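Pap fimbrial major pilin protein (Escherichia coli, PDB 2UY6) polymerises into the thick helical rod of the pilus, with which the bacterium colonises the epithelium of host organs. Local coordinates at residues I33-L38 with A135-S140; I24-A29 with L54-V59. The protein carries 2 engineered substitutions. All blocks are in the same frame, centred on the assembly; numbering follows the deposited sequence.

In the fold
From the N terminus the chain first reaches 24-29, then 33-38, then 54-59 and last 135-140. The segments alternate, so the two contacts cross and neither nests in the other. Contact 2 closes a short loop of 24 residues and brings strand 52-59 back against strand 23-25. Contact 1 closes a long loop of 96 residues, which brings strand 130-139 near the turn after strand 32-34. Both loops include helix 40-45. Strands 52-59 and 130-139 are neighbours in one antiparallel sheet. The contacts meet where Ile-33 CD1 lies 3.9 Å from Leu-54 CG. Contact 2 pairs strand 23-25 into this sheet, and contact 1 packs 33-38 against its strand 130-139.

Contact 1 of 2, residues I33-L38 with A135-S140; sequences IDFGQL and AVVKKS
The ring of Phe-35 carries this contact. Over one face sits the CG2 methyl of Val-137, in a CH-pi contact 3.3 Å from the ring centroid and 16° off the ring normal. The methyl is shifted toward the rim, above the side of CD2 and CE2. At the ring edge lies the backbone of Ala-135, whose O is 3.6 Å from Phe-35 CE2. The CB of Ala-135 also meets the tip of the ring, 4.1 Å from Phe-35 CZ. The torsions set this up. Phe-35 CG stands anti to its carbonyl carbon (chi1 -63°), and Val-137 CG2 is likewise anti to its own, beside the backbone N. Two aliphatic side chains extend the patch. Ile-33 CD1 reaches Ala-135 CB at 4.0 Å. The side chain of Leu-38 crosses that of Val-137 obliquely, with Leu-38 CD1 3.9 Å from Val-137 CB. Between Ile-33 and Leu-38 the chain turns away from strand 130-139. There Asp-34 OD1 accepts a bond from Gly-36 N at 3.2 Å, forming an Asx turn. The donor comes from above the carboxylate plane. The backbone of Ala-135 pairs instead with Met-52, and that of Val-137 with Ser-49. The Phe-35 ring also touches Met-52 and Ile-103, so it rests on the sheet that contains strands 52-59, 130-139 and 101-106. Ile-33 and Asp-34 pair antiparallel with a strand of another protein's chain. This is consistent with the incomplete immunoglobulin-like fold of pilin subunits, which a strand from outside completes; Phe-35 and Val-137 belong to its apolar core.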
loop_
_atom_site.group_PDB
_atom_site.type_symbol
_atom_site.label_atom_id
_atom_site.label_comp_id
_atom_site.label_asym_id
_atom_site.label_seq_id
_atom_site.Cartn_x
_atom_site.Cartn_y
_atom_site.Cartn_z
ATOM N N ILE B 33 -8.797 -10.524 -23.427
ATOM C CA ILE B 33 -9.177 -11.895 -23.714
ATOM C C ILE B 33 -9.809 -11.821 -25.094
ATOM O O ILE B 33 -10.603 -10.923 -25.385
ATOM C CB ILE B 33 -10.173 -12.481 -22.692
ATOM C CG1 ILE B 33 -11.377 -11.560 -22.531
ATOM C CG2 ILE B 33 -9.460 -12.743 -21.379
ATOM C CD1 ILE B 33 -12.460 -12.159 -21.654
ATOM N N ASP B 34 -9.423 -12.757 -25.950
ATOM C CA ASP B 34 -9.893 -12.817 -27.323
ATOM C C ASP B 34 -11.038 -13.814 -27.439
ATOM O O ASP B 34 -10.933 -14.943 -26.974
ATOM C CB ASP B 34 -8.699 -13.220 -28.195
ATOM C CG ASP B 34 -9.065 -13.452 -29.634
ATOM O OD1 ASP B 34 -9.828 -12.651 -30.210
ATOM O OD2 ASP B 34 -8.561 -14.442 -30.197
ATOM N N PHE B 35 -12.149 -13.395 -28.036
ATOM C CA PHE B 35 -13.283 -14.299 -28.194
ATOM C C PHE B 35 -13.195 -15.082 -29.494
ATOM O O PHE B 35 -14.063 -15.897 -29.790
ATOM C CB PHE B 35 -14.601 -13.531 -28.167
ATOM C CG PHE B 35 -14.861 -12.833 -26.871
ATOM C CD1 PHE B 35 -14.376 -11.549 -26.647
ATOM C CD2 PHE B 35 -15.579 -13.464 -25.862
ATOM C CE1 PHE B 35 -14.606 -10.901 -25.430
ATOM C CE2 PHE B 35 -15.815 -12.825 -24.642
ATOM C CZ PHE B 35 -15.328 -11.542 -24.426
ATOM N N GLY B 36 -12.140 -14.834 -30.266
ATOM C CA GLY B 36 -11.966 -15.523 -31.531
ATOM C C GLY B 36 -13.047 -15.101 -32.502
ATOM O O GLY B 36 -13.689 -14.069 -32.310
ATOM N N GLN B 37 -13.257 -15.889 -33.550
ATOM C CA GLN B 37 -14.291 -15.555 -34.521
ATOM C C GLN B 37 -15.643 -16.113 -34.097
ATOM O O GLN B 37 -15.721 -17.155 -33.450
ATOM C CB GLN B 37 -13.905 -16.074 -35.909
ATOM C CG GLN B 37 -12.648 -15.414 -36.465
ATOM C CD GLN B 37 -12.606 -13.907 -36.202
ATOM O OE1 GLN B 37 -13.467 -13.148 -36.672
ATOM N NE2 GLN B 37 -11.599 -13.471 -35.438
ATOM N N LEU B 38 -16.705 -15.401 -34.448
ATOM C CA LEU B 38 -18.055 -15.821 -34.100
ATOM C C LEU B 38 -19.005 -15.670 -35.289
ATOM O O LEU B 38 -18.855 -14.757 -36.101
ATOM C CB LEU B 38 -18.573 -14.988 -32.933
ATOM C CG LEU B 38 -17.835 -15.108 -31.605
ATOM C CD1 LEU B 38 -18.373 -14.045 -30.662
ATOM C CD2 LEU B 38 -18.019 -16.506 -31.019
ATOM N N ALA B 135 -16.680 -14.623 -19.391
ATOM C CA ALA B 135 -17.320 -13.620 -20.215
ATOM C C ALA B 135 -17.841 -14.237 -21.497
ATOM O O ALA B 135 -17.163 -15.052 -22.130
ATOM C CB ALA B 135 -16.334 -12.504 -20.527
ATOM N N VAL B 136 -19.049 -13.834 -21.873
ATOM C CA VAL B 136 -19.688 -14.325 -23.089
ATOM C C VAL B 136 -20.146 -13.162 -23.957
ATOM O O VAL B 136 -20.550 -12.112 -23.455
ATOM C CB VAL B 136 -20.933 -15.192 -22.775
ATOM C CG1 VAL B 136 -20.519 -16.509 -22.134
ATOM C CG2 VAL B 136 -21.857 -14.430 -21.842
ATOM N N VAL B 137 -20.074 -13.352 -25.265
ATOM C CA VAL B 137 -20.512 -12.333 -26.209
ATOM C C VAL B 137 -21.887 -12.751 -26.741
ATOM O O VAL B 137 -22.119 -13.933 -27.008
ATOM C CB VAL B 137 -19.531 -12.216 -27.394
ATOM C CG1 VAL B 137 -20.063 -11.220 -28.424
ATOM C CG2 VAL B 137 -18.167 -11.784 -26.887
ATOM N N LYS B 138 -22.803 -11.799 -26.874
ATOM C CA LYS B 138 -24.125 -12.117 -27.398
ATOM C C LYS B 138 -24.780 -10.900 -28.028
ATOM O O LYS B 138 -24.284 -9.784 -27.895
ATOM C CB LYS B 138 -25.025 -12.679 -26.295
ATOM C CG LYS B 138 -25.548 -11.660 -25.307
ATOM C CD LYS B 138 -26.325 -12.356 -24.210
ATOM C CE LYS B 138 -27.199 -11.391 -23.453
ATOM N NZ LYS B 138 -28.232 -10.813 -24.358
ATOM N N LYS B 139 -25.885 -11.128 -28.732
ATOM C CA LYS B 139 -26.606 -10.039 -29.367
ATOM C C LYS B 139 -27.098 -9.137 -28.250
ATOM O O LYS B 139 -27.505 -9.613 -27.194
ATOM C CB LYS B 139 -27.791 -10.571 -30.176
ATOM C CG LYS B 139 -28.523 -9.485 -30.958
ATOM C CD LYS B 139 -29.587 -10.054 -31.886
ATOM C CE LYS B 139 -30.716 -10.709 -31.113
ATOM N NZ LYS B 139 -31.757 -11.257 -32.034
ATOM N N SER B 140 -27.034 -7.833 -28.488
ATOM C CA SER B 140 -27.463 -6.836 -27.520
ATOM C C SER B 140 -28.937 -6.991 -27.201
ATOM O O SER B 140 -29.703 -7.459 -28.034
ATOM C CB SER B 140 -27.217 -5.439 -28.080
ATOM O OG SER B 140 -27.878 -4.468 -27.301
#

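Contact 2 of 2, residues I24-A29 with L54-V59; sequences ISQKSA and LDIELV
Strands 23-25 and 52-59 run antiparallel here, with Ser-25 and Glu-57 as the hydrogen-bonded pair and Ile-24 and Leu-58 as the non-hydrogen-bonded pair beside it. Glu-57 N gives a nearly straight bond to Ser-25 O, 3.0 Å long with an angle of 164° at the hydrogen. Ser-25 N returns a more bent bond to Glu-57 O at 3.1 Å, in the carbonyl plane and on a lone pair. The same oxygen takes a CA-H...O contact from Ile-24 CA. Past Ser-25, segment 24-29 leaves the strand, and Gln-26 and a water join it to Asp-55 O. Gln-26 NE2 donates to Asp-55 O at 3.2 Å. The acceptor lies in the amide plane, but the donor stands above the carbonyl plane. Water 1 donates to the same Asp-55 O, its second donor, and accepts from Lys-27 N at 2.8 Å. The carboxylates turn elsewhere: Asp-55 OD1 bonds His-132 ND1, and Glu-57 OE2 bonds Asn-129 ND2. On the apolar side, Ile-24 and Ile-56 lie side by side, with Ile-24 CB 3.5 Å from Ile-56 CG2. Leu-58 CD2 flanks Ile-24 CG2. The disulfide Cys-22–Cys-61 links the chain just before and just after this pairing. In this immunoglobulin-like sheet, strand 52-59 bonds on its other edge to strand 130-139, while strand 23-25 is outermost within the chain and Ile-24 bonds through its backbone to another protein's chain.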
loop_
_atom_site.group_PDB
_atom_site.type_symbol
_atom_site.label_atom_id
_atom_site.label_comp_id
_atom_site.label_asym_id
_atom_site.label_seq_id
_atom_site.Cartn_x
_atom_site.Cartn_y
_atom_site.Cartn_z
ATOM N N ILE B 24 -2.898 -5.577 -10.595
ATOM C CA ILE B 24 -3.452 -6.725 -11.324
ATOM C C ILE B 24 -2.708 -7.062 -12.616
ATOM O O ILE B 24 -1.971 -6.240 -13.170
ATOM C CB ILE B 24 -4.974 -6.550 -11.674
ATOM C CG1 ILE B 24 -5.150 -5.857 -13.025
ATOM C CG2 ILE B 24 -5.682 -5.763 -10.594
ATOM C CD1 ILE B 24 -4.647 -4.463 -13.084
ATOM N N SER B 25 -2.889 -8.294 -13.077
ATOM C CA SER B 25 -2.280 -8.743 -14.322
ATOM C C SER B 25 -3.010 -9.978 -14.841
ATOM O O SER B 25 -3.760 -10.622 -14.109
ATOM C CB SER B 25 -0.795 -9.046 -14.117
ATOM O OG SER B 25 -0.619 -10.038 -13.135
ATOM N N GLN B 26 -2.785 -10.306 -16.106
ATOM C CA GLN B 26 -3.447 -11.445 -16.714
ATOM C C GLN B 26 -2.476 -12.274 -17.544
ATOM O O GLN B 26 -1.293 -11.936 -17.649
ATOM C CB GLN B 26 -4.599 -10.953 -17.592
ATOM C CG GLN B 26 -5.632 -10.164 -16.822
ATOM C CD GLN B 26 -6.807 -9.744 -17.670
ATOM O OE1 GLN B 26 -6.712 -8.821 -18.473
ATOM N NE2 GLN B 26 -7.931 -10.432 -17.501
ATOM N N LYS B 27 -2.975 -13.365 -18.126
ATOM C CA LYS B 27 -2.138 -14.221 -18.956
ATOM C C LYS B 27 -1.627 -13.400 -20.143
ATOM O O LYS B 27 -0.528 -13.641 -20.652
ATOM C CB LYS B 27 -2.935 -15.435 -19.442
ATOM N N SER B 28 -2.415 -12.422 -20.576
ATOM C CA SER B 28 -2.006 -11.582 -21.696
ATOM C C SER B 28 -1.418 -10.238 -21.233
ATOM O O SER B 28 -1.987 -9.546 -20.387
ATOM C CB SER B 28 -3.189 -11.353 -22.643
ATOM O OG SER B 28 -4.306 -10.807 -21.966
ATOM N N ALA B 29 -0.273 -9.880 -21.799
ATOM C CA ALA B 29 0.411 -8.639 -21.443
ATOM C C ALA B 29 -0.426 -7.369 -21.616
ATOM O O ALA B 29 -0.169 -6.361 -20.957
ATOM C CB ALA B 29 1.700 -8.518 -22.252
ATOM N N LEU B 54 -11.994 -15.114 -17.623
ATOM C CA LEU B 54 -11.477 -13.779 -17.431
ATOM C C LEU B 54 -10.855 -13.838 -16.032
ATOM O O LEU B 54 -11.545 -13.641 -15.033
ATOM C CB LEU B 54 -12.610 -12.761 -17.476
ATOM C CG LEU B 54 -12.209 -11.330 -17.846
ATOM C CD1 LEU B 54 -13.425 -10.427 -17.783
ATOM C CD2 LEU B 54 -11.160 -10.830 -16.905
ATOM N N ASP B 55 -9.564 -14.152 -15.957
ATOM C CA ASP B 55 -8.887 -14.239 -14.667
ATOM C C ASP B 55 -8.005 -13.030 -14.370
ATOM O O ASP B 55 -7.209 -12.595 -15.202
ATOM C CB ASP B 55 -8.062 -15.521 -14.587
ATOM C CG ASP B 55 -8.927 -16.763 -14.627
ATOM O OD1 ASP B 55 -9.959 -16.803 -13.925
ATOM O OD2 ASP B 55 -8.577 -17.708 -15.354
ATOM N N ILE B 56 -8.168 -12.487 -13.171
ATOM C CA ILE B 56 -7.412 -11.322 -12.743
ATOM C C ILE B 56 -6.540 -11.685 -11.551
ATOM O O ILE B 56 -7.050 -12.018 -10.482
ATOM C CB ILE B 56 -8.357 -10.168 -12.335
ATOM C CG1 ILE B 56 -9.274 -9.811 -13.502
ATOM C CG2 ILE B 56 -7.549 -8.946 -11.939
ATOM C CD1 ILE B 56 -10.352 -8.804 -13.139
ATOM N N GLU B 57 -5.225 -11.631 -11.740
ATOM C CA GLU B 57 -4.299 -11.951 -10.665
ATOM C C GLU B 57 -3.973 -10.720 -9.817
ATOM O O GLU B 57 -3.514 -9.700 -10.333
ATOM C CB GLU B 57 -3.010 -12.566 -11.234
ATOM C CG GLU B 57 -1.861 -12.636 -10.219
ATOM C CD GLU B 57 -0.761 -13.629 -10.594
ATOM O OE1 GLU B 57 -0.356 -13.679 -11.778
ATOM O OE2 GLU B 57 -0.291 -14.354 -9.691
ATOM N N LEU B 58 -4.244 -10.829 -8.517
ATOM C CA LEU B 58 -3.971 -9.759 -7.558
ATOM C C LEU B 58 -2.551 -9.942 -7.038
ATOM O O LEU B 58 -2.256 -10.941 -6.388
ATOM C CB LEU B 58 -4.957 -9.826 -6.387
ATOM C CG LEU B 58 -6.423 -9.699 -6.812
ATOM C CD1 LEU B 58 -7.365 -9.864 -5.622
ATOM C CD2 LEU B 58 -6.617 -8.353 -7.460
ATOM N N VAL B 59 -1.671 -8.988 -7.332
ATOM C CA VAL B 59 -0.282 -9.079 -6.882
ATOM C C VAL B 59 0.190 -7.869 -6.073
ATOM O O VAL B 59 -0.508 -6.860 -5.961
ATOM C CB VAL B 59 0.673 -9.269 -8.079
ATOM C CG1 VAL B 59 0.313 -10.536 -8.822
ATOM C CG2 VAL B 59 0.596 -8.066 -9.018
HETATM O O HOH W 1 -5.431 -14.086 -16.923
#